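Glucose-6-phosphate isomerase (Chlamydia trachomatis D/UW-3/CX, PDB 6OTU) catalyses the reversible isomerization of glucose-6-phosphate to fructose-6-phosphate. Local coordinates at residues A[480-483]-A[484-487]; A[72-75]-A[76-80]; A[139-142]-A[143-147]. One frame throughout, in Å; residues are numbered along the deposited sequence.

Contact 1 (A[480-483]-A[484-487])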
loop_
_atom_site.group_PDB
_atom_site.type_symbol
_atom_site.label_atom_id
_atom_site.label_comp_id
_atom_site.label_asym_id
_atom_site.label_seq_id
_atom_site.Cartn_x
_atom_site.Cartn_y
_atom_site.Cartn_z
ATOM N N PHE A 480 -4.454 17.538 6.071
ATOM C CA PHE A 480 -3.232 17.297 6.834
ATOM C C PHE A 480 -2.693 18.594 7.429
ATOM O O PHE A 480 -2.195 18.603 8.562
ATOM C CB PHE A 480 -2.198 16.614 5.939
ATOM C CG PHE A 480 -2.659 15.276 5.410
ATOM C CD1 PHE A 480 -3.268 14.356 6.249
ATOM C CD2 PHE A 480 -2.491 14.941 4.077
ATOM C CE1 PHE A 480 -3.707 13.118 5.763
ATOM C CE2 PHE A 480 -2.924 13.701 3.588
ATOM C CZ PHE A 480 -3.526 12.798 4.426
ATOM N N ALA A 481 -2.807 19.701 6.685
ATOM C CA ALA A 481 -2.414 21.006 7.212
ATOM C C ALA A 481 -3.240 21.383 8.436
ATOM O O ALA A 481 -2.703 21.891 9.428
ATOM C CB ALA A 481 -2.553 22.080 6.125
ATOM N N PHE A 482 -4.559 21.163 8.375
ATOM C CA PHE A 482 -5.398 21.491 9.518
ATOM C C PHE A 482 -5.025 20.624 10.717
ATOM O O PHE A 482 -4.982 21.113 11.853
ATOM C CB PHE A 482 -6.879 21.339 9.164
ATOM C CG PHE A 482 -7.498 22.557 8.488
ATOM C CD1 PHE A 482 -7.349 23.828 9.026
ATOM C CD2 PHE A 482 -8.259 22.412 7.327
ATOM C CE1 PHE A 482 -7.926 24.940 8.419
ATOM C CE2 PHE A 482 -8.843 23.523 6.715
ATOM C CZ PHE A 482 -8.677 24.784 7.263
ATOM N N GLN A 483 -4.716 19.345 10.484
ATOM C CA GLN A 483 -4.304 18.492 11.601
ATOM C C GLN A 483 -2.985 18.981 12.199
ATOM O O GLN A 483 -2.842 19.058 13.425
ATOM C CB GLN A 483 -4.209 17.029 11.154
ATOM C CG GLN A 483 -5.535 16.458 10.660
ATOM C CD GLN A 483 -5.564 14.943 10.510
ATOM O OE1 GLN A 483 -6.585 14.305 10.796
ATOM N NE2 GLN A 483 -4.464 14.361 10.053
ATOM N N GLY A 484 -2.021 19.344 11.351
ATOM C CA GLY A 484 -0.784 19.913 11.865
ATOM C C GLY A 484 -1.004 21.208 12.631
ATOM O O GLY A 484 -0.391 21.424 13.682
ATOM N N PHE A 485 -1.876 22.096 12.111
ATOM C CA PHE A 485 -2.182 23.353 12.803
ATOM C C PHE A 485 -2.807 23.090 14.161
ATOM O O PHE A 485 -2.555 23.822 15.130
ATOM C CB PHE A 485 -3.141 24.217 11.975
ATOM C CG PHE A 485 -2.565 24.722 10.688
ATOM C CD1 PHE A 485 -1.216 24.998 10.576
ATOM C CD2 PHE A 485 -3.385 24.939 9.589
ATOM C CE1 PHE A 485 -0.689 25.472 9.394
ATOM C CE2 PHE A 485 -2.865 25.409 8.400
ATOM C CZ PHE A 485 -1.511 25.680 8.301
ATOM N N CYS A 486 -3.626 22.044 14.242
ATOM C CA CYS A 486 -4.289 21.699 15.489
ATOM C C CYS A 486 -3.286 21.113 16.488
ATOM O O CYS A 486 -3.209 21.567 17.638
ATOM C CB CYS A 486 -5.429 20.723 15.205
ATOM S SG CYS A 486 -6.425 20.316 16.633
ATOM N N TRP A 487 -2.497 20.120 16.054
ATOM C CA TRP A 487 -1.417 19.581 16.881
ATOM C C TRP A 487 -0.365 20.631 17.244
ATOM O O TRP A 487 0.306 20.494 18.275
ATOM C CB TRP A 487 -0.758 18.405 16.162
ATOM C CG TRP A 487 -1.656 17.216 16.126
ATOM C CD1 TRP A 487 -2.529 16.831 17.104
ATOM C CD2 TRP A 487 -1.811 16.279 15.058
ATOM N NE1 TRP A 487 -3.204 15.706 16.721
ATOM C CE2 TRP A 487 -2.788 15.341 15.469
ATOM C CE3 TRP A 487 -1.208 16.126 13.801
ATOM C CZ2 TRP A 487 -3.177 14.263 14.669
ATOM C CZ3 TRP A 487 -1.597 15.067 13.006
ATOM C CH2 TRP A 487 -2.576 14.145 13.441
#

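Contact 2 (A[72-75]-A[76-80])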
loop_
_atom_site.group_PDB
_atom_site.type_symbol
_atom_site.label_atom_id
_atom_site.label_comp_id
_atom_site.label_asym_id
_atom_site.label_seq_id
_atom_site.Cartn_x
_atom_site.Cartn_y
_atom_site.Cartn_z
ATOM N N GLN A 72 -15.826 21.702 16.967
ATOM C CA GLN A 72 -15.873 23.044 16.390
ATOM C C GLN A 72 -15.178 24.059 17.294
ATOM O O GLN A 72 -14.454 24.942 16.809
ATOM C CB GLN A 72 -17.322 23.474 16.133
ATOM C CG GLN A 72 -17.482 24.992 15.942
ATOM C CD GLN A 72 -16.960 25.475 14.600
ATOM O OE1 GLN A 72 -17.053 24.765 13.600
ATOM N NE2 GLN A 72 -16.413 26.689 14.569
ATOM N N GLY A 73 -15.405 23.962 18.611
ATOM C CA GLY A 73 -14.684 24.807 19.551
ATOM C C GLY A 73 -13.182 24.611 19.479
ATOM O O GLY A 73 -12.417 25.565 19.608
ATOM N N LEU A 74 -12.739 23.372 19.244
ATOM C CA LEU A 74 -11.308 23.112 19.138
ATOM C C LEU A 74 -10.693 23.852 17.950
ATOM O O LEU A 74 -9.589 24.395 18.067
ATOM C CB LEU A 74 -11.045 21.600 19.050
ATOM C CG LEU A 74 -9.570 21.184 19.031
ATOM C CD1 LEU A 74 -8.832 21.845 20.188
ATOM C CD2 LEU A 74 -9.400 19.659 19.083
ATOM N N THR A 75 -11.398 23.911 16.804
ATOM C CA THR A 75 -10.864 24.643 15.653
ATOM C C THR A 75 -10.716 26.120 15.964
ATOM O O THR A 75 -9.796 26.778 15.460
ATOM C CB THR A 75 -11.747 24.481 14.412
ATOM O OG1 THR A 75 -12.905 25.319 14.525
ATOM C CG2 THR A 75 -12.157 23.028 14.206
ATOM N N GLU A 76 -11.593 26.646 16.815
ATOM C CA GLU A 76 -11.539 28.052 17.185
ATOM C C GLU A 76 -10.411 28.327 18.168
ATOM O O GLU A 76 -9.602 29.231 17.950
ATOM C CB GLU A 76 -12.874 28.475 17.782
ATOM C CG GLU A 76 -14.024 28.253 16.848
ATOM C CD GLU A 76 -15.311 28.768 17.430
ATOM O OE1 GLU A 76 -15.248 29.446 18.477
ATOM O OE2 GLU A 76 -16.381 28.484 16.862
ATOM N N GLU A 77 -10.338 27.544 19.248
ATOM C CA GLU A 77 -9.312 27.758 20.265
ATOM C C GLU A 77 -7.908 27.602 19.688
ATOM O O GLU A 77 -6.981 28.299 20.108
ATOM C CB GLU A 77 -9.532 26.791 21.430
ATOM C CG GLU A 77 -10.791 27.071 22.215
ATOM C CD GLU A 77 -11.296 25.861 22.983
ATOM O OE1 GLU A 77 -10.528 25.265 23.760
ATOM O OE2 GLU A 77 -12.478 25.514 22.816
ATOM N N ARG A 78 -7.728 26.690 18.734
ATOM C CA ARG A 78 -6.451 26.516 18.053
ATOM C C ARG A 78 -6.317 27.384 16.804
ATOM O O ARG A 78 -5.282 27.322 16.139
ATOM C CB ARG A 78 -6.236 25.034 17.684
ATOM C CG ARG A 78 -6.096 24.100 18.895
ATOM C CD ARG A 78 -4.712 24.199 19.541
ATOM N NE ARG A 78 -3.677 24.293 18.523
ATOM C CZ ARG A 78 -2.541 24.967 18.659
ATOM N NH1 ARG A 78 -2.275 25.601 19.787
ATOM N NH2 ARG A 78 -1.672 25.004 17.663
ATOM N N GLU A 79 -7.336 28.169 16.456
ATOM C CA GLU A 79 -7.240 29.171 15.388
ATOM C C GLU A 79 -6.807 28.546 14.060
ATOM O O GLU A 79 -5.902 29.032 13.379
ATOM C CB GLU A 79 -6.302 30.302 15.799
ATOM C CG GLU A 79 -6.667 30.930 17.136
ATOM C CD GLU A 79 -6.247 32.393 17.231
ATOM O OE1 GLU A 79 -6.966 33.258 16.679
ATOM O OE2 GLU A 79 -5.199 32.679 17.853
ATOM N N LEU A 80 -7.489 27.463 13.691
ATOM C CA LEU A 80 -7.137 26.725 12.482
ATOM C C LEU A 80 -7.401 27.548 11.222
ATOM O O LEU A 80 -6.603 27.524 10.281
ATOM C CB LEU A 80 -7.909 25.401 12.445
ATOM C CG LEU A 80 -7.657 24.437 13.618
ATOM C CD1 LEU A 80 -8.205 23.052 13.325
ATOM C CD2 LEU A 80 -6.185 24.351 13.969
#

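Contact 3 (A[139-142]-A[143-147])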
loop_
_atom_site.group_PDB
_atom_site.type_symbol
_atom_site.label_atom_id
_atom_site.label_comp_id
_atom_site.label_asym_id
_atom_site.label_seq_id
_atom_site.Cartn_x
_atom_site.Cartn_y
_atom_site.Cartn_z
ATOM N N ALA A 139 2.230 25.708 -21.915
ATOM C CA ALA A 139 1.346 25.644 -23.075
ATOM C C ALA A 139 2.129 25.780 -24.378
ATOM O O ALA A 139 1.909 25.013 -25.321
ATOM C CB ALA A 139 0.270 26.723 -22.982
ATOM N N GLU A 140 3.065 26.734 -24.435
ATOM C CA GLU A 140 3.913 26.887 -25.612
ATOM C C GLU A 140 4.747 25.640 -25.853
ATOM O O GLU A 140 4.928 25.210 -26.999
ATOM C CB GLU A 140 4.845 28.082 -25.438
ATOM C CG GLU A 140 4.353 29.398 -25.964
ATOM C CD GLU A 140 5.351 30.514 -25.689
ATOM O OE1 GLU A 140 6.402 30.233 -25.064
ATOM O OE2 GLU A 140 5.090 31.666 -26.104
ATOM N N PHE A 141 5.276 25.057 -24.777
ATOM C CA PHE A 141 6.159 23.907 -24.905
ATOM C C PHE A 141 5.390 22.671 -25.369
ATOM O O PHE A 141 5.902 21.874 -26.170
ATOM C CB PHE A 141 6.862 23.648 -23.568
ATOM C CG PHE A 141 7.611 22.341 -23.522
ATOM C CD1 PHE A 141 8.895 22.243 -24.035
ATOM C CD2 PHE A 141 7.012 21.204 -23.013
ATOM C CE1 PHE A 141 9.579 21.036 -24.011
ATOM C CE2 PHE A 141 7.692 19.980 -22.992
ATOM C CZ PHE A 141 8.964 19.898 -23.488
ATOM N N LEU A 142 4.157 22.499 -24.879
ATOM C CA LEU A 142 3.398 21.278 -25.151
ATOM C C LEU A 142 2.893 21.221 -26.588
ATOM O O LEU A 142 2.765 20.128 -27.145
ATOM C CB LEU A 142 2.221 21.161 -24.185
ATOM C CG LEU A 142 2.533 21.010 -22.696
ATOM C CD1 LEU A 142 1.229 21.022 -21.901
ATOM C CD2 LEU A 142 3.346 19.731 -22.410
ATOM N N TYR A 143 2.576 22.377 -27.183
ATOM C CA TYR A 143 2.192 22.427 -28.592
ATOM C C TYR A 143 3.226 21.723 -29.468
ATOM O O TYR A 143 2.874 21.010 -30.413
ATOM C CB TYR A 143 2.004 23.896 -29.007
ATOM C CG TYR A 143 1.506 24.161 -30.422
ATOM C CD1 TYR A 143 2.328 23.952 -31.528
ATOM C CD2 TYR A 143 0.223 24.660 -30.651
ATOM C CE1 TYR A 143 1.883 24.204 -32.823
ATOM C CE2 TYR A 143 -0.232 24.919 -31.949
ATOM C CZ TYR A 143 0.607 24.686 -33.026
ATOM O OH TYR A 143 0.180 24.930 -34.312
ATOM N N ILE A 144 4.510 21.896 -29.150
ATOM C CA ILE A 144 5.576 21.265 -29.925
ATOM C C ILE A 144 5.821 19.838 -29.449
ATOM O O ILE A 144 5.900 18.905 -30.255
ATOM C CB ILE A 144 6.860 22.114 -29.844
ATOM C CG1 ILE A 144 6.628 23.491 -30.470
ATOM C CG2 ILE A 144 8.042 21.394 -30.506
ATOM C CD1 ILE A 144 7.430 24.603 -29.819
ATOM N N ALA A 145 5.926 19.649 -28.130
ATOM C CA ALA A 145 6.373 18.371 -27.579
ATOM C C ALA A 145 5.362 17.259 -27.826
ATOM O O ALA A 145 5.742 16.123 -28.133
ATOM C CB ALA A 145 6.647 18.522 -26.086
ATOM N N ARG A 146 4.072 17.556 -27.690
ATOM C CA ARG A 146 3.062 16.547 -27.982
ATOM C C ARG A 146 3.025 16.179 -29.463
ATOM O O ARG A 146 2.446 15.146 -29.817
ATOM C CB ARG A 146 1.692 17.034 -27.513
ATOM C CG ARG A 146 1.713 17.516 -26.070
ATOM C CD ARG A 146 0.472 17.162 -25.321
ATOM N NE ARG A 146 -0.740 17.383 -26.089
ATOM C CZ ARG A 146 -1.798 16.579 -26.030
ATOM N NH1 ARG A 146 -1.770 15.509 -25.246
ATOM N NH2 ARG A 146 -2.880 16.838 -26.754
ATOM N N ALA A 147 3.631 16.994 -30.330
ATOM C CA ALA A 147 3.714 16.675 -31.747
ATOM C C ALA A 147 4.926 15.816 -32.079
ATOM O O ALA A 147 4.892 15.061 -33.060
ATOM C CB ALA A 147 3.743 17.960 -32.576
#

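Contact 1 (A[480-483]-A[484-487])
Gln483 and Trp487 lie side by side one helical turn apart, their side chains running the same way off the helix. Gln483 puts CB over one face of the indole, 4.1 Å from the centroid of the Trp487 six-membered ring and 25° off its normal, a CH-pi contact. Gln483 O sits over a face of the indole as well, and the same oxygen accepts the Trp487 N-H (N to O 2.9 Å) in a nearly straight bond.

The phenylalanines are set differently. Phe485 has CG anti to its own carbonyl carbon (chi1 -66°), which swings the ring back along the helix until one face covers Ala481 O, 3.1 Å from Phe485 CG. That oxygen also takes the Phe485 N-H. Phe485 then meets Ala481 CB through CE2 at 4.0 Å and slants across Phe482, whose CD1 lies 4.2 Å from Phe485 CD2.

All of this is buried in the last two turns of helix 466-487. Trp487 NE1 is hydrogen-bonded to Asn326 OD1 of helix 313-327, and Phe480 O to Asn357 ND2 of helix 345-357, which carries Glu355, the probable active-site proton donor. Phe482 and Phe485 face helix 80-89, so the segment is wedged between three helices.

Contact 2 (A[72-75]-A[76-80])
Thr75 and Leu80 meet where helix 65-77 ends in a Schellman motif: Glu79 has positive phi, and two bonds run back into the last turn. Leu80 N reaches Thr75 O at 3.0 Å, in the carbonyl plane, and Glu79 N reaches Glu76 O at 2.9 Å. The returning backbone brings the Leu80 side chain, which crosses that of Thr75 at about a right angle, against the helix it has just left. Leu80 CD1 rests 4.0 Å from Thr75 CB, and both residues also touch Met319 of helix 313-327. Thr75 OG1 instead donates a hydrogen bond to Gln72 O (2.8 Å), within its own helical turn.

Gln72 is the side chain to follow outward. From CB, its CG stands anti to the backbone N (chi1 162°), and the chain bends at the next torsion (chi2 73°), turning the amide forward, toward Glu76 in the next turn. CG and CD each pass 3.8 Å from Glu76 OE2. At the tip the two functions divide: OE1 accepts Met309 N, while NE2 donates an N-H to Glu76 OE2. Held from both ends, the amide has its rotation fixed.

On the next face Leu74 and Arg78 run side by side, Leu74 CD1 touching Arg78 CG at 3.8 Å. The guanidinium continues past them to Lys12 O and Phe485 O, tying the helix end to the N-terminal segment and to helix 466-487. The Gln72 NE2 to Glu76 OE2 bond is 2.9 Å long and bends little from straight (171°); it lies in the amide plane and uses the anti lone pair of the carboxylate oxygen.

Contact 3 (A[139-142]-A[143-147])
Phe141 O is gripped by two backbone N-H groups of the following turn. Ala145 N makes the main bond at 3.0 Å, in the carbonyl plane, and Ile144 N adds a weak one at 3.3 Å. The neighbouring carbonyl, Leu142 O, takes Arg146 N at 2.9 Å.

The side chain of Phe141 works the same step. Its CG is anti to the backbone N (chi1 170°), which lays the ring forward along the helix and over the methyl of Ala145. That methyl comes in over one face, 4.0 Å from Ala145 CB to the Phe141 ring centroid and 29° off the normal, a CH-pi contact; ring atom CE2 is nearest. Phe260, on strand 258-262, meets the same phenylalanine edge-to-face.

On another side of the helix Arg146 folds its aliphatic part back over the preceding turn. Arg146 CG lies 3.0 Å from Leu142 O and 4.1 Å from Leu142 CB, before bends at chi2 and chi3 carry the guanidinium off to Phe283 O, at the end of helix 275-285. Leu142 itself is buried against Tyr287 of helix 287-303.

The i to i+4 backbone bonds are those of an alpha-helix, and this one is amphipathic: Leu142 and Ala145 are buried while Tyr143 and Ile144 are exposed. Here it is the last part of the long helix 122-148, which leads, after a two-residue link, into strand 151-155 of the five-stranded parallel sheet.

Overall arrangement
From the N terminus, contact 2 comes first, at the turn where helix 65-77 gives way to helix 80-89. Contact 3 follows near the end of helix 122-148, and contact 1 lies far along the chain at the end of helix 466-487. Each is local, so they stand in series, and none nests in or crosses another; only contact 2 closes a turn between helices. Contacts 1 and 2 nevertheless meet in space, centres about 11 Å apart, joining an early helical pair to a late helix. Contact 3 stands alone beside the five-stranded parallel sheet, its centre about 39 Å from that of contact 1, across the chain's centre.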